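Local coordinates for protein CyaB (Pseudomonas aeruginosa, PDB 3R5G) that probably makes cyclic AMP from ATP as an adenylate cyclase, the chain here being the catalytic domain of a longer membrane protein, at residues T5-L10 with Y118-N123; M112-G117 with H158-L163; C61-F66 with Y132-R137; M169-G174 with I187-D192. All blocks are in the same frame, centred on the assembly; numbering follows the deposited sequence.

Contact 1. Residues T5-L10 with Y118-N123; sequences TQRKKL and YCTVGN
Four backbone hydrogen bonds zip residues 5-10 to 118-123 as an antiparallel ladder, with Gln6-Val121 and Lys8-Cys119 as the hydrogen-bonded pairs. Val121 N reaches Gln6 O at 2.7 Å, nearly along the C=O axis, whereas Cys119 N meets Lys8 O at 2.8 Å from above the carbonyl plane. On the face carrying Cys119 and Val121, both buried, CD1 of Leu10 presses on Cys119 CB at 3.7 Å and lies near Val121 CG2. The tightest carbon pair is at the far end, where the methyls Thr5 CG2 and Thr120 CG2 are squeezed to 3.3 Å, closer than usual van der Waals contact.

The loose side is the Tyr118 end, where Arg7 and Tyr118 are exposed. Lys9, with CG anti to the backbone N (chi1 -176°), lays its CB over one face of the phenol ring, 4.1 Å from the Tyr118 centroid, and the bend at chi3 brings Lys9 CE to 3.5 Å from Tyr118 CE2. The Arg7 guanidinium has Tyr118 CB over one face, and a water donates to Tyr118 O and accepts only weakly from Arg7 NH2.

Lys8 NZ forms a salt bridge with Asp68, and Thr5 OG1 bonds to Thr33 of the second subunit. Cys119 touches helix 137-148, while strand 129-135 pairs with the other edge of 118-123 and sends Ile134 against Leu10 and Val121.

Contact 2. Residues M112-G117 with H158-L163; sequences MGINTG and HETYSL
Matching first torsions, -58° in both Thr116 and Thr160, set each hydroxyl anti to its own carbonyl carbon and beside its backbone N, and turn each CG2 anti to that N. As a result strand 112-116 and the helix starting at 158, whose axes cross at 77° and come within 6.4 Å, meet hydroxyl to hydroxyl. Thr116 OG1 and Thr160 OG1 are hydrogen-bonded at 2.7 Å, and either could give the proton. Thr160 OG1 also comes to 3.0 Å from Thr116 N, but at too poor an angle for a hydrogen bond.

Carbon contacts frame the pair. Beside it, Thr116 CG2 touches Leu163 CD1 at 3.6 Å, one helical turn on from Glu159. The side chains of Ile114 and Thr160 cross at about a right angle, their CG2 methyls 4.1 Å apart. Glu159, its CG anti to the backbone N (chi1 -167°), brings CG to 3.4 Å from Thr116 O. Within the helix, Ser162 OG and Ser162 N both donate to His158 O, the hydroxyl from above the carbonyl plane at 2.9 Å.

The strand's sheet neighbour 154-157 runs parallel to it and leads straight into this helix, with Val82 of helix 74-100 packed on Ile114 and Thr160. Thr116 OG1 has a second hydroxyl partner in Thr11, and Thr160 OG1 bonds weakly to Ser157 OG, which in turn bonds Asn115 OD1. These four hydroxyls thus form a network that continues through the Asn115 amide to Glu138, and its proton directions are probably interdependent.

Contact 3. Residues C61-F66 with Y132-R137; sequences CVMVFF and YTIIGR
This is a buried contact made essentially by carbon, between two strands that share no hydrogen bond with one another, and it lies in the interior of the cyclase domain. Strand 61-66 and strand 132-135 cross almost perpendicularly, at 86°, with axes 9.1 Å apart, so side chains alone fill the gap.

Ile134 is the centrepiece. Its CG1 sits in the crowded position between backbone N and carbonyl carbon, which leaves CG2 beside the N; from there CG2 stands over the centre of the Phe65 ring, 3.8 Å from the centroid and only 12° off the normal, a clear CH-pi contact. The other branch folds toward the root of the same ring, with Ile134 CD1 3.6 Å from Phe65 CD2. Phe65 also holds CG in the crowded position (chi1 59°), and the two side chains meet tip to tip.

In the sheet of the class III cyclase domain, 61-66 pairs with strands 6-18 and 53-58, whereas 129-135 forms a hairpin with 118-124; the crossing is consistent with a sheet that branches or curls, bringing the two strands face to face. Extended from CB to its end, Met63 slides past Ile134 in the opposite direction, and Met63 CE crowds Ile134 CG1 at 3.4 Å. At the margin, Tyr132 CE2 meets the edge of the Phe65 ring at CZ, 4.3 Å away, while the Tyr132 hydroxyl bonds to Asp68 and Thr133 OG1 to Asp55.

Contact 4. Residues M169-G174 with I187-D192; sequences MCRDKG and IYQVVD
Main-chain hydrogen bonds do most of the joining between residues 169-174 and 187-192. Arg171 and Gln189 form the hydrogen-bonded pair: Arg171 N gives to Gln189 O at 2.9 Å and Gln189 N to Arg171 O at 2.8 Å, both donors lying in the carbonyl planes. Toward one end Val191 N points straight at Met169 O (171°). At the other, Ile187 O accepts from Lys173 N while Ile187 N gives to Gly174 O at 2.9 Å, so Lys173 and Gly174 both lie opposite Ile187, as in a beta bulge. Asp172 OD1 accepts from Gly174 N at 2.8 Å through its anti lone pair, an Asx turn, and also from Gln186 NE2; Gly174 itself has a positive phi of 78°.

The two strands are the arms of a beta hairpin, of which strand 185-190 continues the sheet onto strand 154-157.

Water extends the polar network. One molecule takes the N-H of Met169 and donates to Val191 O. Another, in the plane of the Arg171 guanidinium, accepts from NE at 2.8 Å and donates to Gln189 OE1 at the same distance.

Beside the Arg171 and Gln189 side chains, the extended Lys173 chain crosses the Gln189 amide obliquely, CD 3.5 Å from NE2; both ends go to acids, Lys173 NZ to Glu150 and Glu153, Gln189 NE2 to Glu153. On the face of Cys170, Tyr188 and Val190 the contact is apolar in part: Cys170 CB nears Tyr188 CB at 4.2 Å, and the Tyr188 ring stacks with Tyr161 of helix 158-164. Met169 CG meets Val191 CB where the strands end.

Contacts 1 and 4 are backbone-bonded antiparallel pairs lying toward the surface, about 27 Å apart between centres, and both carry exposed polar side chains and bridging waters. Contacts 2 and 3 are buried, and rely on side chains across steep crossings: hydroxyls with some carbon packing in one, essentially carbon in the other. Contact 1 adjoins contact 2 where Leu10 O meets Gly117 N, and contact 3 through the hairpin of strands 118-124 and 129-135; contacts 1 and 3 both also reach the second subunit. Contact 4 joins contact 2 through the bond between His158 ND1 and Tyr188 OH, but does not touch contacts 1 or 3.

Contact 1. Residues T5-L10 with Y118-N123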
loop_
_atom_site.group_PDB
_atom_site.type_symbol
_atom_site.label_atom_id
_atom_site.label_comp_id
_atom_site.label_asym_id
_atom_site.label_seq_id
_atom_site.Cartn_x
_atom_site.Cartn_y
_atom_site.Cartn_z
ATOM N N THR A 5 -10.379 -13.876 -13.821
ATOM C CA THR A 5 -10.021 -14.045 -12.364
ATOM C C THR A 5 -10.087 -15.467 -11.728
ATOM O O THR A 5 -11.112 -16.148 -11.796
ATOM C CB THR A 5 -10.934 -13.069 -11.526
ATOM O OG1 THR A 5 -10.891 -11.775 -12.134
ATOM C CG2 THR A 5 -10.453 -13.003 -10.062
ATOM N N GLN A 6 -9.020 -15.892 -10.998
ATOM C CA GLN A 6 -8.980 -17.226 -10.366
ATOM C C GLN A 6 -8.521 -17.210 -8.913
ATOM O O GLN A 6 -7.978 -16.205 -8.507
ATOM C CB GLN A 6 -8.034 -18.169 -11.094
ATOM C CG GLN A 6 -7.052 -17.539 -11.989
ATOM C CD GLN A 6 -6.989 -18.284 -13.344
ATOM O OE1 GLN A 6 -7.838 -18.078 -14.213
ATOM N NE2 GLN A 6 -5.988 -19.141 -13.518
ATOM N N ARG A 7 -8.786 -18.277 -8.184
ATOM C CA ARG A 7 -8.319 -18.452 -6.781
ATOM C C ARG A 7 -7.189 -19.433 -6.866
ATOM O O ARG A 7 -7.387 -20.515 -7.387
ATOM C CB ARG A 7 -9.410 -19.059 -5.915
ATOM C CG ARG A 7 -9.143 -18.912 -4.439
ATOM C CD ARG A 7 -10.333 -18.272 -3.715
ATOM N NE ARG A 7 -10.148 -18.363 -2.270
ATOM C CZ ARG A 7 -9.889 -19.507 -1.640
ATOM N NH1 ARG A 7 -9.802 -20.632 -2.342
ATOM N NH2 ARG A 7 -9.714 -19.530 -0.304
ATOM N N LYS A 8 -5.990 -19.070 -6.375
ATOM C CA LYS A 8 -4.806 -19.913 -6.582
ATOM C C LYS A 8 -3.908 -19.825 -5.332
ATOM O O LYS A 8 -3.922 -18.760 -4.697
ATOM C CB LYS A 8 -4.021 -19.408 -7.779
ATOM C CG LYS A 8 -4.754 -19.688 -9.095
ATOM C CD LYS A 8 -4.038 -18.887 -10.206
ATOM C CE LYS A 8 -2.793 -19.607 -10.652
ATOM N NZ LYS A 8 -2.834 -19.597 -12.171
ATOM N N LYS A 9 -3.153 -20.892 -5.065
ATOM C CA LYS A 9 -2.185 -20.885 -3.883
ATOM C C LYS A 9 -0.965 -20.113 -4.402
ATOM O O LYS A 9 -0.336 -20.510 -5.388
ATOM C CB LYS A 9 -1.808 -22.290 -3.540
ATOM C CG LYS A 9 -0.879 -22.224 -2.241
ATOM C CD LYS A 9 -0.722 -23.598 -1.710
ATOM C CE LYS A 9 -1.824 -23.996 -0.776
ATOM N NZ LYS A 9 -1.373 -25.304 -0.152
ATOM N N LEU A 10 -0.637 -19.006 -3.750
ATOM C CA LEU A 10 0.498 -18.177 -4.077
ATOM C C LEU A 10 1.378 -18.012 -2.845
ATOM O O LEU A 10 0.896 -18.107 -1.744
ATOM C CB LEU A 10 0.057 -16.814 -4.518
ATOM C CG LEU A 10 -1.002 -16.702 -5.616
ATOM C CD1 LEU A 10 -1.260 -15.235 -5.893
ATOM C CD2 LEU A 10 -0.484 -17.325 -6.846
ATOM N N TYR A 118 -4.170 -19.282 -0.348
ATOM C CA TYR A 118 -5.008 -19.016 -1.520
ATOM C C TYR A 118 -5.374 -17.610 -1.650
ATOM O O TYR A 118 -5.827 -16.953 -0.710
ATOM C CB TYR A 118 -6.294 -19.921 -1.394
ATOM C CG TYR A 118 -5.937 -21.363 -1.720
ATOM C CD1 TYR A 118 -5.925 -21.856 -3.069
ATOM C CD2 TYR A 118 -5.621 -22.274 -0.737
ATOM C CE1 TYR A 118 -5.542 -23.185 -3.382
ATOM C CE2 TYR A 118 -5.305 -23.582 -1.061
ATOM C CZ TYR A 118 -5.251 -24.018 -2.372
ATOM O OH TYR A 118 -4.906 -25.356 -2.653
ATOM N N CYS A 119 -5.180 -17.076 -2.863
ATOM C CA CYS A 119 -5.418 -15.680 -3.193
ATOM C C CYS A 119 -6.268 -15.567 -4.444
ATOM O O CYS A 119 -6.302 -16.494 -5.184
ATOM C CB CYS A 119 -4.083 -14.960 -3.519
ATOM S SG CYS A 119 -2.918 -14.913 -2.123
ATOM N N THR A 120 -6.932 -14.446 -4.640
ATOM C CA THR A 120 -7.699 -14.207 -5.899
ATOM C C THR A 120 -6.840 -13.367 -6.808
ATOM O O THR A 120 -6.340 -12.256 -6.448
ATOM C CB THR A 120 -9.006 -13.477 -5.592
ATOM O OG1 THR A 120 -9.752 -14.225 -4.630
ATOM C CG2 THR A 120 -9.771 -13.156 -6.880
ATOM N N VAL A 121 -6.668 -13.836 -8.056
ATOM C CA VAL A 121 -5.807 -13.117 -9.022
ATOM C C VAL A 121 -6.583 -12.742 -10.275
ATOM O O VAL A 121 -7.357 -13.550 -10.756
ATOM C CB VAL A 121 -4.640 -13.955 -9.645
ATOM C CG1 VAL A 121 -3.447 -12.999 -10.148
ATOM C CG2 VAL A 121 -4.256 -15.047 -8.709
ATOM N N GLY A 122 -6.391 -11.560 -10.759
ATOM C CA GLY A 122 -7.282 -11.126 -11.867
ATOM C C GLY A 122 -6.939 -9.764 -12.318
ATOM O O GLY A 122 -5.985 -9.140 -11.860
ATOM N N ASN A 123 -7.756 -9.226 -13.255
ATOM C CA ASN A 123 -7.566 -7.884 -13.675
ATOM C C ASN A 123 -8.553 -6.999 -12.932
ATOM O O ASN A 123 -9.776 -7.198 -13.027
ATOM C CB ASN A 123 -7.804 -7.736 -15.211
ATOM C CG ASN A 123 -6.826 -8.531 -15.977
ATOM O OD1 ASN A 123 -5.619 -8.233 -15.957
ATOM N ND2 ASN A 123 -7.312 -9.566 -16.657
HETATM O O HOH W 1 -8.019 -17.738 1.065
#

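Contact 2. Residues M112-G117 with H158-L163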
loop_
_atom_site.group_PDB
_atom_site.type_symbol
_atom_site.label_atom_id
_atom_site.label_comp_id
_atom_site.label_asym_id
_atom_site.label_seq_id
_atom_site.Cartn_x
_atom_site.Cartn_y
_atom_site.Cartn_z
ATOM N N MET A 112 11.150 -7.486 5.218
ATOM C CA MET A 112 10.314 -8.314 4.351
ATOM C C MET A 112 9.321 -9.152 5.094
ATOM O O MET A 112 9.668 -9.645 6.193
ATOM C CB MET A 112 11.233 -9.289 3.545
ATOM C CG MET A 112 12.267 -8.476 2.773
ATOM S SD MET A 112 13.420 -9.619 1.917
ATOM C CE MET A 112 14.837 -8.977 2.563
ATOM N N GLY A 113 8.165 -9.393 4.469
ATOM C CA GLY A 113 7.147 -10.266 5.004
ATOM C C GLY A 113 6.716 -11.234 3.908
ATOM O O GLY A 113 6.554 -10.723 2.772
ATOM N N ILE A 114 6.487 -12.501 4.199
ATOM C CA ILE A 114 6.158 -13.494 3.149
ATOM C C ILE A 114 5.101 -14.370 3.731
ATOM O O ILE A 114 5.272 -14.868 4.874
ATOM C CB ILE A 114 7.420 -14.261 2.721
ATOM C CG1 ILE A 114 8.459 -13.267 2.256
ATOM C CG2 ILE A 114 7.035 -15.271 1.649
ATOM C CD1 ILE A 114 9.836 -13.973 1.907
ATOM N N ASN A 115 4.055 -14.678 2.960
ATOM C CA ASN A 115 3.056 -15.610 3.400
ATOM C C ASN A 115 2.641 -16.430 2.224
ATOM O O ASN A 115 2.711 -15.957 1.072
ATOM C CB ASN A 115 1.845 -14.809 3.947
ATOM C CG ASN A 115 0.661 -15.699 4.337
ATOM O OD1 ASN A 115 0.839 -16.693 5.067
ATOM N ND2 ASN A 115 -0.512 -15.400 3.798
ATOM N N THR A 116 2.113 -17.600 2.412
ATOM C CA THR A 116 1.627 -18.495 1.362
ATOM C C THR A 116 0.192 -18.882 1.689
ATOM O O THR A 116 -0.147 -19.146 2.814
ATOM C CB THR A 116 2.439 -19.757 1.393
ATOM O OG1 THR A 116 3.831 -19.462 1.220
ATOM C CG2 THR A 116 1.968 -20.845 0.319
ATOM N N GLY A 117 -0.672 -18.815 0.699
ATOM C CA GLY A 117 -2.089 -19.249 0.873
ATOM C C GLY A 117 -2.872 -18.887 -0.373
ATOM O O GLY A 117 -2.326 -18.371 -1.370
ATOM N N HIS A 158 3.649 -19.544 9.199
ATOM C CA HIS A 158 3.789 -20.971 9.331
ATOM C C HIS A 158 3.516 -21.772 8.070
ATOM O O HIS A 158 4.206 -22.734 7.821
ATOM C CB HIS A 158 2.875 -21.433 10.489
ATOM C CG HIS A 158 3.016 -22.891 10.772
ATOM N ND1 HIS A 158 4.105 -23.415 11.453
ATOM C CD2 HIS A 158 2.270 -23.951 10.378
ATOM C CE1 HIS A 158 4.004 -24.732 11.501
ATOM N NE2 HIS A 158 2.889 -25.085 10.873
ATOM N N GLU A 159 2.516 -21.345 7.279
ATOM C CA GLU A 159 2.285 -22.006 6.009
ATOM C C GLU A 159 3.568 -21.934 5.132
ATOM O O GLU A 159 3.897 -22.936 4.507
ATOM C CB GLU A 159 1.092 -21.334 5.296
ATOM C CG GLU A 159 0.618 -22.192 4.119
ATOM C CD GLU A 159 -0.138 -23.479 4.592
ATOM O OE1 GLU A 159 -0.596 -23.542 5.760
ATOM O OE2 GLU A 159 -0.231 -24.434 3.776
ATOM N N THR A 160 4.214 -20.766 5.073
ATOM C CA THR A 160 5.401 -20.696 4.251
ATOM C C THR A 160 6.477 -21.566 4.853
ATOM O O THR A 160 7.231 -22.247 4.182
ATOM C CB THR A 160 5.836 -19.236 4.144
ATOM O OG1 THR A 160 4.784 -18.440 3.583
ATOM C CG2 THR A 160 7.082 -19.088 3.267
ATOM N N TYR A 161 6.717 -21.415 6.161
ATOM C CA TYR A 161 7.723 -22.244 6.854
ATOM C C TYR A 161 7.532 -23.700 6.559
ATOM O O TYR A 161 8.542 -24.384 6.283
ATOM C CB TYR A 161 7.609 -21.962 8.399
ATOM C CG TYR A 161 8.356 -22.998 9.198
ATOM C CD1 TYR A 161 9.720 -22.935 9.280
ATOM C CD2 TYR A 161 7.656 -24.040 9.883
ATOM C CE1 TYR A 161 10.432 -23.946 9.983
ATOM C CE2 TYR A 161 8.372 -25.000 10.602
ATOM C CZ TYR A 161 9.729 -24.916 10.654
ATOM O OH TYR A 161 10.458 -25.890 11.284
ATOM N N SER A 162 6.283 -24.175 6.621
ATOM C CA SER A 162 5.971 -25.622 6.358
ATOM C C SER A 162 6.485 -26.131 5.016
ATOM O O SER A 162 6.883 -27.280 4.905
ATOM C CB SER A 162 4.467 -25.902 6.432
ATOM O OG SER A 162 4.156 -25.666 7.802
ATOM N N LEU A 163 6.443 -25.253 4.018
ATOM C CA LEU A 163 6.904 -25.527 2.707
ATOM C C LEU A 163 8.397 -25.479 2.509
ATOM O O LEU A 163 8.934 -26.250 1.709
ATOM C CB LEU A 163 6.226 -24.594 1.685
ATOM C CG LEU A 163 4.722 -24.861 1.580
ATOM C CD1 LEU A 163 4.057 -23.761 0.824
ATOM C CD2 LEU A 163 4.476 -26.228 0.864
#

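Contact 3. Residues C61-F66 with Y132-R137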
loop_
_atom_site.group_PDB
_atom_site.type_symbol
_atom_site.label_atom_id
_atom_site.label_comp_id
_atom_site.label_asym_id
_atom_site.label_seq_id
_atom_site.Cartn_x
_atom_site.Cartn_y
_atom_site.Cartn_z
ATOM N N CYS A 61 8.100 0.513 -1.351
ATOM C CA CYS A 61 7.511 -0.799 -1.124
ATOM C C CYS A 61 7.415 -1.675 -2.380
ATOM O O CYS A 61 6.974 -1.171 -3.424
ATOM C CB CYS A 61 6.117 -0.609 -0.583
ATOM S SG CYS A 61 5.279 -2.221 -0.175
ATOM N N VAL A 62 7.913 -2.909 -2.338
ATOM C CA VAL A 62 7.889 -3.820 -3.461
ATOM C C VAL A 62 6.979 -5.010 -3.161
ATOM O O VAL A 62 7.013 -5.583 -2.076
ATOM C CB VAL A 62 9.267 -4.399 -3.657
ATOM C CG1 VAL A 62 9.360 -5.553 -4.617
ATOM C CG2 VAL A 62 10.287 -3.315 -4.083
ATOM N N MET A 63 6.087 -5.420 -4.058
ATOM C CA MET A 63 5.189 -6.534 -3.912
ATOM C C MET A 63 5.480 -7.505 -5.056
ATOM O O MET A 63 5.507 -7.057 -6.226
ATOM C CB MET A 63 3.793 -5.971 -4.049
ATOM C CG MET A 63 2.769 -6.943 -3.893
ATOM S SD MET A 63 1.094 -6.184 -4.224
ATOM C CE MET A 63 0.196 -7.712 -4.259
ATOM N N VAL A 64 5.752 -8.754 -4.754
ATOM C CA VAL A 64 6.076 -9.809 -5.732
ATOM C C VAL A 64 5.272 -11.011 -5.363
ATOM O O VAL A 64 5.062 -11.258 -4.142
ATOM C CB VAL A 64 7.569 -10.133 -5.725
ATOM C CG1 VAL A 64 7.920 -11.277 -6.738
ATOM C CG2 VAL A 64 8.411 -8.826 -5.905
ATOM N N PHE A 65 4.740 -11.763 -6.329
ATOM C CA PHE A 65 4.130 -13.008 -5.972
ATOM C C PHE A 65 4.601 -14.170 -6.806
ATOM O O PHE A 65 5.093 -13.948 -7.951
ATOM C CB PHE A 65 2.607 -12.893 -5.903
ATOM C CG PHE A 65 1.975 -12.445 -7.217
ATOM C CD1 PHE A 65 1.580 -13.381 -8.167
ATOM C CD2 PHE A 65 1.702 -11.135 -7.399
ATOM C CE1 PHE A 65 0.861 -12.918 -9.364
ATOM C CE2 PHE A 65 1.003 -10.637 -8.575
ATOM C CZ PHE A 65 0.631 -11.561 -9.565
ATOM N N PHE A 66 4.453 -15.354 -6.270
ATOM C CA PHE A 66 4.870 -16.590 -6.958
ATOM C C PHE A 66 3.715 -17.565 -6.984
ATOM O O PHE A 66 2.974 -17.721 -6.013
ATOM C CB PHE A 66 6.043 -17.239 -6.202
ATOM C CG PHE A 66 7.302 -16.470 -6.278
ATOM C CD1 PHE A 66 8.389 -16.909 -7.080
ATOM C CD2 PHE A 66 7.476 -15.295 -5.501
ATOM C CE1 PHE A 66 9.597 -16.094 -7.055
ATOM C CE2 PHE A 66 8.630 -14.516 -5.528
ATOM C CZ PHE A 66 9.671 -14.900 -6.277
ATOM N N TYR A 132 -3.295 -6.276 -13.602
ATOM C CA TYR A 132 -3.329 -7.690 -13.234
ATOM C C TYR A 132 -2.660 -7.820 -11.877
ATOM O O TYR A 132 -1.507 -7.386 -11.726
ATOM C CB TYR A 132 -2.408 -8.418 -14.250
ATOM C CG TYR A 132 -2.497 -9.836 -14.113
ATOM C CD1 TYR A 132 -3.576 -10.560 -14.664
ATOM C CD2 TYR A 132 -1.554 -10.526 -13.354
ATOM C CE1 TYR A 132 -3.669 -11.914 -14.529
ATOM C CE2 TYR A 132 -1.611 -11.867 -13.230
ATOM C CZ TYR A 132 -2.663 -12.597 -13.780
ATOM O OH TYR A 132 -2.816 -13.939 -13.708
ATOM N N THR A 133 -3.397 -8.293 -10.865
ATOM C CA THR A 133 -2.881 -8.194 -9.460
ATOM C C THR A 133 -3.647 -9.179 -8.602
ATOM O O THR A 133 -4.381 -10.020 -9.110
ATOM C CB THR A 133 -2.934 -6.756 -8.974
ATOM O OG1 THR A 133 -2.394 -6.606 -7.626
ATOM C CG2 THR A 133 -4.380 -6.238 -9.047
ATOM N N ILE A 134 -3.445 -9.168 -7.270
ATOM C CA ILE A 134 -4.007 -10.182 -6.382
ATOM C C ILE A 134 -4.587 -9.472 -5.182
ATOM O O ILE A 134 -4.136 -8.348 -4.793
ATOM C CB ILE A 134 -2.867 -11.175 -5.897
ATOM C CG1 ILE A 134 -1.662 -10.398 -5.290
ATOM C CG2 ILE A 134 -2.337 -11.951 -7.167
ATOM C CD1 ILE A 134 -0.580 -11.398 -4.578
ATOM N N ILE A 135 -5.591 -10.140 -4.631
ATOM C CA ILE A 135 -6.253 -9.656 -3.409
ATOM C C ILE A 135 -6.626 -10.836 -2.504
ATOM O O ILE A 135 -6.730 -12.002 -2.939
ATOM C CB ILE A 135 -7.509 -8.842 -3.799
ATOM C CG1 ILE A 135 -8.544 -9.737 -4.494
ATOM C CG2 ILE A 135 -7.206 -7.635 -4.600
ATOM C CD1 ILE A 135 -9.929 -8.971 -4.878
ATOM N N GLY A 136 -6.903 -10.561 -1.214
ATOM C CA GLY A 136 -7.376 -11.582 -0.328
ATOM C C GLY A 136 -6.705 -11.455 1.027
ATOM O O GLY A 136 -5.682 -10.694 1.194
ATOM N N ARG A 137 -7.304 -12.087 2.021
ATOM C CA ARG A 137 -6.713 -12.142 3.372
ATOM C C ARG A 137 -5.247 -12.561 3.414
ATOM O O ARG A 137 -4.487 -12.059 4.240
ATOM C CB ARG A 137 -7.589 -13.039 4.253
ATOM C CG ARG A 137 -7.247 -13.172 5.680
ATOM C CD ARG A 137 -8.398 -14.031 6.361
ATOM N NE ARG A 137 -8.353 -15.475 6.088
ATOM C CZ ARG A 137 -8.554 -16.427 7.023
ATOM N NH1 ARG A 137 -8.784 -16.096 8.302
ATOM N NH2 ARG A 137 -8.505 -17.725 6.696
#

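Contact 4. Residues M169-G174 with I187-D192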
loop_
_atom_site.group_PDB
_atom_site.type_symbol
_atom_site.label_atom_id
_atom_site.label_comp_id
_atom_site.label_asym_id
_atom_site.label_seq_id
_atom_site.Cartn_x
_atom_site.Cartn_y
_atom_site.Cartn_z
ATOM N N MET A 169 16.798 -22.318 6.375
ATOM C CA MET A 169 16.934 -22.292 7.840
ATOM C C MET A 169 16.110 -21.141 8.442
ATOM O O MET A 169 16.160 -19.990 7.970
ATOM C CB MET A 169 18.383 -21.993 8.209
ATOM C CG MET A 169 18.710 -22.215 9.614
ATOM S SD MET A 169 18.838 -23.960 10.080
ATOM C CE MET A 169 20.292 -24.460 9.140
ATOM N N CYS A 170 15.296 -21.460 9.461
ATOM C CA CYS A 170 14.349 -20.501 10.052
ATOM C C CYS A 170 14.508 -20.572 11.580
ATOM O O CYS A 170 14.968 -21.588 12.128
ATOM C CB CYS A 170 12.891 -20.884 9.689
ATOM S SG CYS A 170 12.629 -20.818 7.858
ATOM N N ARG A 171 13.953 -19.568 12.238
ATOM C CA ARG A 171 13.882 -19.544 13.716
ATOM C C ARG A 171 12.537 -19.014 14.124
ATOM O O ARG A 171 12.058 -18.003 13.658
ATOM C CB ARG A 171 14.917 -18.514 14.124
ATOM C CG ARG A 171 15.061 -18.545 15.565
ATOM C CD ARG A 171 16.213 -17.645 16.044
ATOM N NE ARG A 171 17.337 -17.259 15.202
ATOM C CZ ARG A 171 18.597 -17.699 15.294
ATOM N NH1 ARG A 171 19.495 -17.144 14.502
ATOM N NH2 ARG A 171 18.965 -18.687 16.110
ATOM N N ASP A 172 11.856 -19.746 15.005
ATOM C CA ASP A 172 10.592 -19.294 15.612
ATOM C C ASP A 172 10.683 -17.932 16.274
ATOM O O ASP A 172 11.641 -17.669 17.065
ATOM C CB ASP A 172 10.214 -20.396 16.645
ATOM C CG ASP A 172 8.820 -20.293 17.232
ATOM O OD1 ASP A 172 8.210 -19.256 17.239
ATOM O OD2 ASP A 172 8.349 -21.399 17.727
ATOM N N LYS A 173 9.762 -17.038 15.887
ATOM C CA LYS A 173 9.784 -15.688 16.491
ATOM C C LYS A 173 8.470 -15.426 17.220
ATOM O O LYS A 173 8.002 -14.270 17.353
ATOM C CB LYS A 173 10.135 -14.592 15.462
ATOM C CG LYS A 173 10.818 -13.365 16.165
ATOM C CD LYS A 173 10.735 -12.109 15.326
ATOM C CE LYS A 173 11.312 -10.995 16.176
ATOM N NZ LYS A 173 11.470 -9.705 15.521
ATOM N N GLY A 174 7.911 -16.524 17.671
ATOM C CA GLY A 174 6.612 -16.400 18.448
ATOM C C GLY A 174 5.394 -16.172 17.538
ATOM O O GLY A 174 5.271 -16.723 16.442
ATOM N N ILE A 187 4.893 -17.019 13.543
ATOM C CA ILE A 187 5.892 -16.343 12.620
ATOM C C ILE A 187 7.283 -16.888 12.817
ATOM O O ILE A 187 7.626 -17.491 13.839
ATOM C CB ILE A 187 5.895 -14.859 12.692
ATOM C CG1 ILE A 187 6.330 -14.356 14.134
ATOM C CG2 ILE A 187 4.463 -14.334 12.194
ATOM C CD1 ILE A 187 6.645 -12.900 14.273
ATOM N N TYR A 188 8.129 -16.799 11.779
ATOM C CA TYR A 188 9.531 -17.228 11.837
ATOM C C TYR A 188 10.440 -16.276 11.131
ATOM O O TYR A 188 9.933 -15.545 10.227
ATOM C CB TYR A 188 9.661 -18.576 11.054
ATOM C CG TYR A 188 8.800 -19.723 11.557
ATOM C CD1 TYR A 188 7.466 -19.757 11.186
ATOM C CD2 TYR A 188 9.319 -20.692 12.441
ATOM C CE1 TYR A 188 6.612 -20.779 11.708
ATOM C CE2 TYR A 188 8.489 -21.692 12.961
ATOM C CZ TYR A 188 7.161 -21.714 12.543
ATOM O OH TYR A 188 6.326 -22.742 13.038
ATOM N N GLN A 189 11.660 -16.138 11.571
ATOM C CA GLN A 189 12.701 -15.349 10.909
ATOM C C GLN A 189 13.427 -16.313 9.982
ATOM O O GLN A 189 13.679 -17.472 10.316
ATOM C CB GLN A 189 13.708 -14.822 11.946
ATOM C CG GLN A 189 13.159 -13.816 12.860
ATOM C CD GLN A 189 14.087 -13.586 14.058
ATOM O OE1 GLN A 189 14.636 -14.537 14.624
ATOM N NE2 GLN A 189 14.154 -12.343 14.474
ATOM N N VAL A 190 13.817 -15.823 8.777
ATOM C CA VAL A 190 14.624 -16.596 7.868
ATOM C C VAL A 190 16.085 -16.206 8.035
ATOM O O VAL A 190 16.433 -15.006 8.116
ATOM C CB VAL A 190 14.142 -16.252 6.396
ATOM C CG1 VAL A 190 15.119 -16.912 5.429
ATOM C CG2 VAL A 190 12.841 -16.864 6.147
ATOM N N VAL A 191 16.914 -17.236 8.193
ATOM C CA VAL A 191 18.327 -17.056 8.537
ATOM C C VAL A 191 19.162 -17.632 7.372
ATOM O O VAL A 191 18.897 -18.718 6.878
ATOM C CB VAL A 191 18.646 -17.827 9.824
ATOM C CG1 VAL A 191 20.128 -17.821 10.159
ATOM C CG2 VAL A 191 17.860 -17.208 10.941
ATOM N N ASP A 192 20.131 -16.875 6.926
ATOM C CA ASP A 192 20.936 -17.328 5.800
ATOM C C ASP A 192 21.739 -18.487 6.206
ATOM O O ASP A 192 22.216 -18.600 7.368
ATOM C CB ASP A 192 21.923 -16.208 5.506
ATOM C CG ASP A 192 21.242 -15.029 4.790
ATOM O OD1 ASP A 192 19.999 -15.004 4.684
ATOM O OD2 ASP A 192 21.969 -14.142 4.277
HETATM O O HOH W 2 18.733 -20.659 4.937
HETATM O O HOH W 3 17.265 -14.839 13.824
#